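Local coordinates for hypothetical protein XCC2953 (Xanthomonas campestris pv. campestris, PDB 2OZH) that probably transfers an acetyl or other acyl group to an acceptor that is not identified, as a putative acetyltransferase of the GNAT family, at residues G17-T22 with A36-A41; H44-G49 with P98-L103; A60-I63 with F69-L72. All coordinates share one frame; numbering follows the deposited sequence.

Contact 1 (G17-T22 with A36-A41)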
loop_
_atom_site.group_PDB
_atom_site.type_symbol
_atom_site.label_atom_id
_atom_site.label_comp_id
_atom_site.label_asym_id
_atom_site.label_seq_id
_atom_site.Cartn_x
_atom_site.Cartn_y
_atom_site.Cartn_z
ATOM N N GLY A 17 12.584 17.868 7.722
ATOM C CA GLY A 17 13.792 17.564 8.483
ATOM C C GLY A 17 13.470 16.902 9.792
ATOM O O GLY A 17 14.160 15.965 10.217
ATOM N N LEU A 18 12.454 17.400 10.493
ATOM C CA LEU A 18 12.032 16.744 11.733
ATOM C C LEU A 18 11.609 15.301 11.486
ATOM O O LEU A 18 11.936 14.399 12.278
ATOM C CB LEU A 18 10.862 17.517 12.365
ATOM C CG LEU A 18 10.206 16.855 13.576
ATOM C CD1 LEU A 18 11.047 16.920 14.799
ATOM C CD2 LEU A 18 8.816 17.424 13.819
ATOM N N ILE A 19 10.826 15.069 10.438
ATOM C CA ILE A 19 10.350 13.747 10.152
ATOM C C ILE A 19 11.534 12.848 9.825
ATOM O O ILE A 19 11.602 11.710 10.266
ATOM C CB ILE A 19 9.322 13.780 8.993
ATOM C CG1 ILE A 19 8.065 14.529 9.399
ATOM C CG2 ILE A 19 8.995 12.367 8.519
ATOM C CD1 ILE A 19 7.251 14.954 8.190
ATOM N N HIS A 20 12.431 13.312 8.975
ATOM C CA HIS A 20 13.619 12.560 8.629
ATOM C C HIS A 20 14.444 12.198 9.854
ATOM O O HIS A 20 14.828 11.035 10.036
ATOM C CB HIS A 20 14.462 13.366 7.639
ATOM C CG HIS A 20 15.789 12.767 7.301
ATOM N ND1 HIS A 20 16.897 13.563 7.095
ATOM C CD2 HIS A 20 16.188 11.486 7.133
ATOM C CE1 HIS A 20 17.935 12.772 6.832
ATOM N NE2 HIS A 20 17.525 11.512 6.815
ATOM N N ARG A 21 14.748 13.165 10.697
ATOM C CA ARG A 21 15.551 12.874 11.889
ATOM C C ARG A 21 14.856 11.866 12.782
ATOM O O ARG A 21 15.470 10.938 13.296
ATOM C CB ARG A 21 15.836 14.179 12.658
ATOM C CG ARG A 21 16.753 15.152 11.912
ATOM C CD ARG A 21 16.640 16.671 12.437
ATOM N NE ARG A 21 17.264 17.521 11.428
ATOM C CZ ARG A 21 16.737 18.529 10.796
ATOM N NH1 ARG A 21 15.543 19.043 11.139
ATOM N NH2 ARG A 21 17.392 19.029 9.767
ATOM N N THR A 22 13.558 12.063 12.986
ATOM C CA THR A 22 12.775 11.188 13.865
ATOM C C THR A 22 12.759 9.772 13.343
ATOM O O THR A 22 13.046 8.811 14.073
ATOM C CB THR A 22 11.360 11.730 14.040
ATOM O OG1 THR A 22 11.395 13.001 14.714
ATOM C CG2 THR A 22 10.484 10.748 14.831
ATOM N N ALA A 36 16.276 11.661 0.930
ATOM C CA ALA A 36 15.640 11.648 -0.382
ATOM C C ALA A 36 14.512 10.660 -0.410
ATOM O O ALA A 36 13.499 10.887 -1.106
ATOM C CB ALA A 36 16.667 11.318 -1.468
ATOM N N LEU A 37 14.613 9.560 0.335
ATOM C CA LEU A 37 13.540 8.582 0.387
ATOM C C LEU A 37 12.393 9.093 1.221
ATOM O O LEU A 37 11.228 8.827 0.936
ATOM C CB LEU A 37 13.984 7.210 0.914
ATOM C CG LEU A 37 14.801 6.356 -0.004
ATOM C CD1 LEU A 37 14.880 4.947 0.586
ATOM C CD2 LEU A 37 14.183 6.327 -1.432
ATOM N N VAL A 38 12.696 9.784 2.321
ATOM C CA VAL A 38 11.630 10.410 3.124
ATOM C C VAL A 38 10.839 11.362 2.249
ATOM O O VAL A 38 9.612 11.332 2.260
ATOM C CB VAL A 38 12.234 11.135 4.360
ATOM C CG1 VAL A 38 11.159 11.928 5.091
ATOM C CG2 VAL A 38 12.861 10.121 5.303
ATOM N N GLN A 39 11.522 12.221 1.511
ATOM C CA GLN A 39 10.842 13.188 0.683
ATOM C C GLN A 39 10.008 12.514 -0.389
ATOM O O GLN A 39 8.836 12.881 -0.580
ATOM C CB GLN A 39 11.815 14.155 0.029
ATOM C CG GLN A 39 11.090 15.280 -0.730
ATOM C CD GLN A 39 10.422 16.294 0.161
ATOM O OE1 GLN A 39 11.107 17.010 0.903
ATOM N NE2 GLN A 39 9.109 16.394 0.088
ATOM N N ARG A 40 10.591 11.531 -1.077
ATOM C CA ARG A 40 9.845 10.826 -2.117
ATOM C C ARG A 40 8.620 10.117 -1.540
ATOM O O ARG A 40 7.521 10.164 -2.108
ATOM C CB ARG A 40 10.763 9.847 -2.831
ATOM C CG ARG A 40 10.114 9.124 -4.000
ATOM C CD ARG A 40 11.131 8.372 -4.863
ATOM N NE ARG A 40 12.148 9.309 -5.332
ATOM C CZ ARG A 40 13.453 9.275 -5.045
ATOM N NH1 ARG A 40 13.998 8.292 -4.349
ATOM N NH2 ARG A 40 14.243 10.247 -5.512
ATOM N N ALA A 41 8.803 9.463 -0.409
ATOM C CA ALA A 41 7.703 8.767 0.229
ATOM C C ALA A 41 6.573 9.724 0.520
ATOM O O ALA A 41 5.403 9.445 0.238
ATOM C CB ALA A 41 8.180 8.118 1.534
#

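Contact 2 (H44-G49 with P98-L103). With EDO (1,2-ethanediol), chain H; EDO (1,2-ethanediol), chain G.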
loop_
_atom_site.group_PDB
_atom_site.type_symbol
_atom_site.label_atom_id
_atom_site.label_comp_id
_atom_site.label_asym_id
_atom_site.label_seq_id
_atom_site.Cartn_x
_atom_site.Cartn_y
_atom_site.Cartn_z
ATOM N N HIS A 44 4.419 10.917 -2.364
ATOM C CA HIS A 44 3.513 9.911 -2.944
ATOM C C HIS A 44 2.595 9.253 -1.944
ATOM O O HIS A 44 2.029 8.185 -2.194
ATOM C CB HIS A 44 4.332 8.873 -3.714
ATOM C CG HIS A 44 5.040 9.459 -4.870
ATOM N ND1 HIS A 44 4.395 9.757 -6.047
ATOM C CD2 HIS A 44 6.328 9.864 -5.006
ATOM C CE1 HIS A 44 5.274 10.299 -6.874
ATOM N NE2 HIS A 44 6.444 10.386 -6.269
ATOM N N SER A 45 2.401 9.904 -0.808
ATOM C CA SER A 45 1.534 9.429 0.241
ATOM C C SER A 45 0.550 10.483 0.661
ATOM O O SER A 45 0.752 11.674 0.403
ATOM C CB SER A 45 2.366 9.070 1.490
ATOM O OG SER A 45 3.331 8.075 1.185
ATOM N N LEU A 46 -0.493 10.048 1.365
ATOM C CA LEU A 46 -1.409 10.925 2.065
ATOM C C LEU A 46 -0.918 11.032 3.493
ATOM O O LEU A 46 -0.917 10.078 4.260
ATOM C CB LEU A 46 -2.838 10.387 2.030
ATOM C CG LEU A 46 -3.895 11.220 2.752
ATOM C CD1 LEU A 46 -4.013 12.598 2.183
ATOM C CD2 LEU A 46 -5.251 10.517 2.646
ATOM N N CYS A 47 -0.377 12.201 3.818
ATOM C CA CYS A 47 0.314 12.415 5.074
ATOM C C CYS A 47 -0.521 13.279 5.995
ATOM O O CYS A 47 -1.191 14.219 5.548
ATOM C CB CYS A 47 1.661 13.090 4.867
ATOM S SG CYS A 47 2.805 12.159 3.826
ATOM N N PHE A 48 -0.469 12.946 7.281
ATOM C CA PHE A 48 -1.208 13.653 8.345
ATOM C C PHE A 48 -0.168 14.241 9.289
ATOM O O PHE A 48 0.567 13.512 9.956
ATOM C CB PHE A 48 -2.129 12.677 9.099
ATOM C CG PHE A 48 -3.211 12.110 8.220
ATOM C CD1 PHE A 48 -2.933 11.110 7.321
ATOM C CD2 PHE A 48 -4.520 12.592 8.274
ATOM C CE1 PHE A 48 -3.924 10.610 6.490
ATOM C CE2 PHE A 48 -5.500 12.109 7.444
ATOM C CZ PHE A 48 -5.204 11.117 6.554
ATOM N N GLY A 49 -0.120 15.556 9.347
ATOM C CA GLY A 49 0.757 16.221 10.296
ATOM C C GLY A 49 -0.045 16.810 11.419
ATOM O O GLY A 49 -1.130 17.336 11.206
ATOM N N PRO A 98 -11.968 11.690 3.671
ATOM C CA PRO A 98 -12.906 11.331 2.621
ATOM C C PRO A 98 -12.351 10.416 1.541
ATOM O O PRO A 98 -13.134 9.777 0.830
ATOM C CB PRO A 98 -13.307 12.690 2.022
ATOM C CG PRO A 98 -12.413 13.679 2.565
ATOM C CD PRO A 98 -11.760 13.140 3.787
ATOM N N ASP A 99 -11.041 10.342 1.391
ATOM C CA ASP A 99 -10.430 9.506 0.338
ATOM C C ASP A 99 -10.053 8.134 0.865
ATOM O O ASP A 99 -9.462 7.351 0.128
ATOM C CB ASP A 99 -9.225 10.207 -0.280
ATOM C CG ASP A 99 -9.613 11.508 -0.984
ATOM O OD1 ASP A 99 -10.716 11.579 -1.568
ATOM O OD2 ASP A 99 -8.825 12.466 -0.950
ATOM N N LEU A 100 -10.350 7.849 2.135
ATOM C CA LEU A 100 -10.032 6.574 2.766
ATOM C C LEU A 100 -11.253 5.828 3.285
ATOM O O LEU A 100 -11.172 5.001 4.196
ATOM C CB LEU A 100 -9.033 6.769 3.901
ATOM C CG LEU A 100 -7.704 7.419 3.550
ATOM C CD1 LEU A 100 -6.841 7.574 4.778
ATOM C CD2 LEU A 100 -6.929 6.614 2.530
ATOM N N GLN A 101 -12.403 6.110 2.671
ATOM C CA GLN A 101 -13.648 5.455 3.028
ATOM C C GLN A 101 -13.953 4.297 2.099
ATOM O O GLN A 101 -13.515 4.276 0.957
ATOM C CB GLN A 101 -14.821 6.449 2.969
ATOM C CG GLN A 101 -14.650 7.669 3.860
ATOM C CD GLN A 101 -14.385 7.298 5.287
ATOM O OE1 GLN A 101 -15.173 6.566 5.903
ATOM N NE2 GLN A 101 -13.255 7.751 5.841
ATOM N N GLY A 102 -14.681 3.310 2.612
ATOM C CA GLY A 102 -15.111 2.199 1.781
ATOM C C GLY A 102 -14.021 1.261 1.309
ATOM O O GLY A 102 -14.212 0.532 0.333
ATOM N N LEU A 103 -12.873 1.252 1.982
ATOM C CA LEU A 103 -11.785 0.433 1.526
ATOM C C LEU A 103 -12.001 -1.019 1.891
ATOM O O LEU A 103 -12.490 -1.312 2.989
ATOM C CB LEU A 103 -10.479 0.918 2.181
ATOM C CG LEU A 103 -10.069 2.371 1.958
ATOM C CD1 LEU A 103 -8.797 2.682 2.712
ATOM C CD2 LEU A 103 -9.866 2.678 0.472
HETATM C C1 EDO H . -14.934 2.952 6.049
HETATM O O1 EDO H . -15.922 3.480 5.145
HETATM C C2 EDO H . -15.500 1.739 6.752
HETATM O O2 EDO H . -14.834 0.513 6.401
HETATM C C1 EDO G . 8.085 8.960 -9.815
HETATM O O1 EDO G . 6.661 8.991 -9.673
HETATM C C2 EDO G . 8.686 8.408 -8.532
HETATM O O2 EDO G . 9.280 9.465 -7.780
#

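Contact 3 (A60-I63 with F69-L72)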
loop_
_atom_site.group_PDB
_atom_site.type_symbol
_atom_site.label_atom_id
_atom_site.label_comp_id
_atom_site.label_asym_id
_atom_site.label_seq_id
_atom_site.Cartn_x
_atom_site.Cartn_y
_atom_site.Cartn_z
ATOM N N ALA A 60 1.526 10.860 10.776
ATOM C CA ALA A 60 1.069 9.541 10.333
ATOM C C ALA A 60 1.026 9.569 8.837
ATOM O O ALA A 60 0.774 10.605 8.240
ATOM C CB ALA A 60 -0.340 9.235 10.896
ATOM N N ARG A 61 1.278 8.432 8.208
ATOM C CA ARG A 61 1.406 8.379 6.767
ATOM C C ARG A 61 0.629 7.204 6.185
ATOM O O ARG A 61 0.721 6.097 6.704
ATOM C CB ARG A 61 2.875 8.295 6.346
ATOM C CG ARG A 61 3.073 8.431 4.838
ATOM C CD ARG A 61 4.517 8.706 4.484
ATOM N NE ARG A 61 5.416 7.611 4.794
ATOM C CZ ARG A 61 5.739 6.646 3.945
ATOM N NH1 ARG A 61 5.151 6.552 2.763
ATOM N NH2 ARG A 61 6.671 5.782 4.269
ATOM N N VAL A 62 -0.134 7.477 5.144
ATOM C CA VAL A 62 -0.958 6.469 4.498
ATOM C C VAL A 62 -0.570 6.335 3.022
ATOM O O VAL A 62 -0.493 7.322 2.302
ATOM C CB VAL A 62 -2.453 6.810 4.650
ATOM C CG1 VAL A 62 -3.331 5.795 3.900
ATOM C CG2 VAL A 62 -2.843 6.878 6.107
ATOM N N ILE A 63 -0.349 5.107 2.559
ATOM C CA ILE A 63 -0.130 4.818 1.155
ATOM C C ILE A 63 -1.427 4.130 0.688
ATOM O O ILE A 63 -1.812 3.116 1.251
ATOM C CB ILE A 63 1.059 3.889 0.955
ATOM C CG1 ILE A 63 2.317 4.519 1.563
ATOM C CG2 ILE A 63 1.266 3.618 -0.521
ATOM C CD1 ILE A 63 3.505 3.579 1.586
ATOM N N PHE A 69 -7.528 -0.048 -1.085
ATOM C CA PHE A 69 -6.464 -0.483 -0.198
ATOM C C PHE A 69 -5.753 0.707 0.396
ATOM O O PHE A 69 -5.528 1.707 -0.286
ATOM C CB PHE A 69 -5.420 -1.296 -0.978
ATOM C CG PHE A 69 -4.218 -1.667 -0.147
ATOM C CD1 PHE A 69 -4.203 -2.802 0.648
ATOM C CD2 PHE A 69 -3.076 -0.861 -0.163
ATOM C CE1 PHE A 69 -3.089 -3.090 1.421
ATOM C CE2 PHE A 69 -1.984 -1.167 0.602
ATOM C CZ PHE A 69 -1.989 -2.288 1.388
ATOM N N ALA A 70 -5.391 0.597 1.673
ATOM C CA ALA A 70 -4.480 1.559 2.301
ATOM C C ALA A 70 -3.553 0.839 3.261
ATOM O O ALA A 70 -3.918 -0.179 3.842
ATOM C CB ALA A 70 -5.236 2.643 3.051
ATOM N N TYR A 71 -2.380 1.448 3.458
ATOM C CA TYR A 71 -1.371 0.982 4.395
ATOM C C TYR A 71 -0.963 2.164 5.265
ATOM O O TYR A 71 -0.650 3.222 4.738
ATOM C CB TYR A 71 -0.142 0.424 3.633
ATOM C CG TYR A 71 1.046 0.109 4.505
ATOM C CD1 TYR A 71 1.073 -1.002 5.324
ATOM C CD2 TYR A 71 2.108 0.947 4.512
ATOM C CE1 TYR A 71 2.198 -1.245 6.147
ATOM C CE2 TYR A 71 3.217 0.724 5.331
ATOM C CZ TYR A 71 3.237 -0.367 6.115
ATOM O OH TYR A 71 4.367 -0.551 6.943
ATOM N N LEU A 72 -0.967 1.976 6.575
ATOM C CA LEU A 72 -0.582 2.984 7.554
ATOM C C LEU A 72 0.809 2.698 8.051
ATOM O O LEU A 72 1.129 1.597 8.430
ATOM C CB LEU A 72 -1.557 2.916 8.726
ATOM C CG LEU A 72 -1.324 3.869 9.899
ATOM C CD1 LEU A 72 -1.578 5.321 9.467
ATOM C CD2 LEU A 72 -2.176 3.475 11.113
HETATM O O HOH W 1 2.276 4.326 5.151
#

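Contact 1 (G17-T22 with A36-A41)
Beside I19 and H20, the two residues that meet V38 across this helix pair, the carbonyl oxygen L18 O is gripped twice by T22. T22 N reaches it at 2.9 Å from one face of the carbonyl plane, and T22 OG1, also 2.9 Å from L18 O, comes from the opposite face. No hydrogen bond crosses between 17-22 and 36-41. The crossing is made by V38, whose two methyl branches part over neighbouring residues. V38 CG1, anti to the backbone N (chi1 173°), turns toward I19 and stops 4.1 Å from I19 CG2, the two side chains meeting at a slant. V38 CG2 goes to H20 instead, lying 4.0 Å from CD2 of the H20 imidazole in an oblique approach; here the side chains cross at about a right angle. The H20 ring is swung over by a torsion that places CG anti to its own N (chi1 174°), and H20 NE2 also makes a weak hydrogen bond to I33 O. Helices 16-26 and 35-43 are the pair that follows the first strand in the GNAT fold, and I19 packs on the sheet through F59. With the two methyls of one valine meeting an isoleucine methyl and a histidine ring carbon, the helices are joined here by modest apolar packing, while the T22 hydroxyl bonds within its own helix.

Contact 2 (H44-G49 with P98-L103)
L46 and L100 reach toward each other tip to tip, and this apolar meeting bridges the start of strand 46-52 and the loop that follows helix 86-96. L46 CD2 comes within 4.0 Å of L100 CD1. The L46 side chain extends with CG anti to the backbone N (chi1 179°), which carries its methyls out from the strand toward the loop. The same L100 methyl serves a second partner: L100 CD1 lies 4.3 Å from F48 CZ, an oblique approach to the far end of the phenyl ring. L46 and F48 are two apart on the strand, so both point to one side of it, and a single leucine tip meets both.

Polar interactions lie at the outskirts and do not join the segments. G102 N donates to O1 of a 1,2-ethanediol (EDO of chain H) at 2.8 Å, nearly straight at 162°. The same EDO O1 gives only a weak bond to Q101 OE1, at 3.3 Å. On the other segment H44 NE2 has a weak hydrogen bond with O2 of a second EDO (chain G), also 3.3 Å away. Both diols probably come from the crystallisation liquor. The H44 ring also makes a T-shaped (edge-to-face) contact with Y66 of the second subunit. Q101 NE2 bonds to the carbonyl oxygens of M95, in the last turn of helix 86-96, and H97, just after it.

The loop leads from helix 86-96 to strand 105-109 of the GNAT sheet, and this contact packs it against strand 46-52. F48 also packs on A93 and V94 of the helix and L100 on V94. Through backbone bonds from L46 to V62 and from F48 to A60, the strand is fastened to strand 55-64.

Contact 3 (A60-I63 with F69-L72)
V62 fits between A70 and L72 of the facing strand, sending one methyl to each. V62 CG1, anti to the backbone N (chi1 177°), abuts A70 CB at 3.8 Å, while V62 CG2 meets L72 CD1 at 3.9 Å. The L72 tip is a bump in its turn: L72 CD1 settles into the hollow bounded by V62 CG2, R61 O and A60 CB, the last 4.3 Å from it. On the other side of the sheet I63 and Y71 lie side by side, pointing the same way, with I63 CD1 4.2 Å from Y71 CD2, at the ring edge and near its plane.

Both packed layers rest on an antiparallel register. I63 and Y71 form the hydrogen-bonded pair: I63 N donates to Y71 O at 2.9 Å in the carbonyl plane (163° at hydrogen), and Y71 N to I63 O at 2.8 Å. V62 and L72 form the adjoining non-hydrogen-bonded pair, where V62 CA lends a C-H contact to Y71 O. A water also donates to Y71 O and, at 2.8 Å, to R61 O, linking the two carbonyls over the I63 face. The R61 guanidinium lies above this water and is salt-bridged to D74 and to D65 of the second subunit.

This is part of the hairpin of strands 55-64 and 69-77, central in the GNAT sheet. The V62 and L72 face lies under helix 86-96, touching V94 and M91, while on the Y71 face F69 stacks on Y71 of the second subunit and Y71 on its F69.

Overall arrangement
All three contacts are buried where they touch. Contact 3 lies nearest the centre of the chain, and it alone is held by backbone hydrogen bonds between its segments; contacts 1 and 2 lie farther out, with exposed residues flanking them. Contact 2 is about 7 Å from contact 3, centre to centre, and shares its sheet: L103 packs on A70, and contact 3 is nested in the chain loop that contact 2 closes. The link made by contact 2 is purely apolar, between a strand and a loop. Contact 1, about 19 Å and 16 Å from the centres of contacts 2 and 3, joins two helices, again without crossing polar bonds. A41 packs on R61, tying contact 1 to the sheet, and all three border the second subunit.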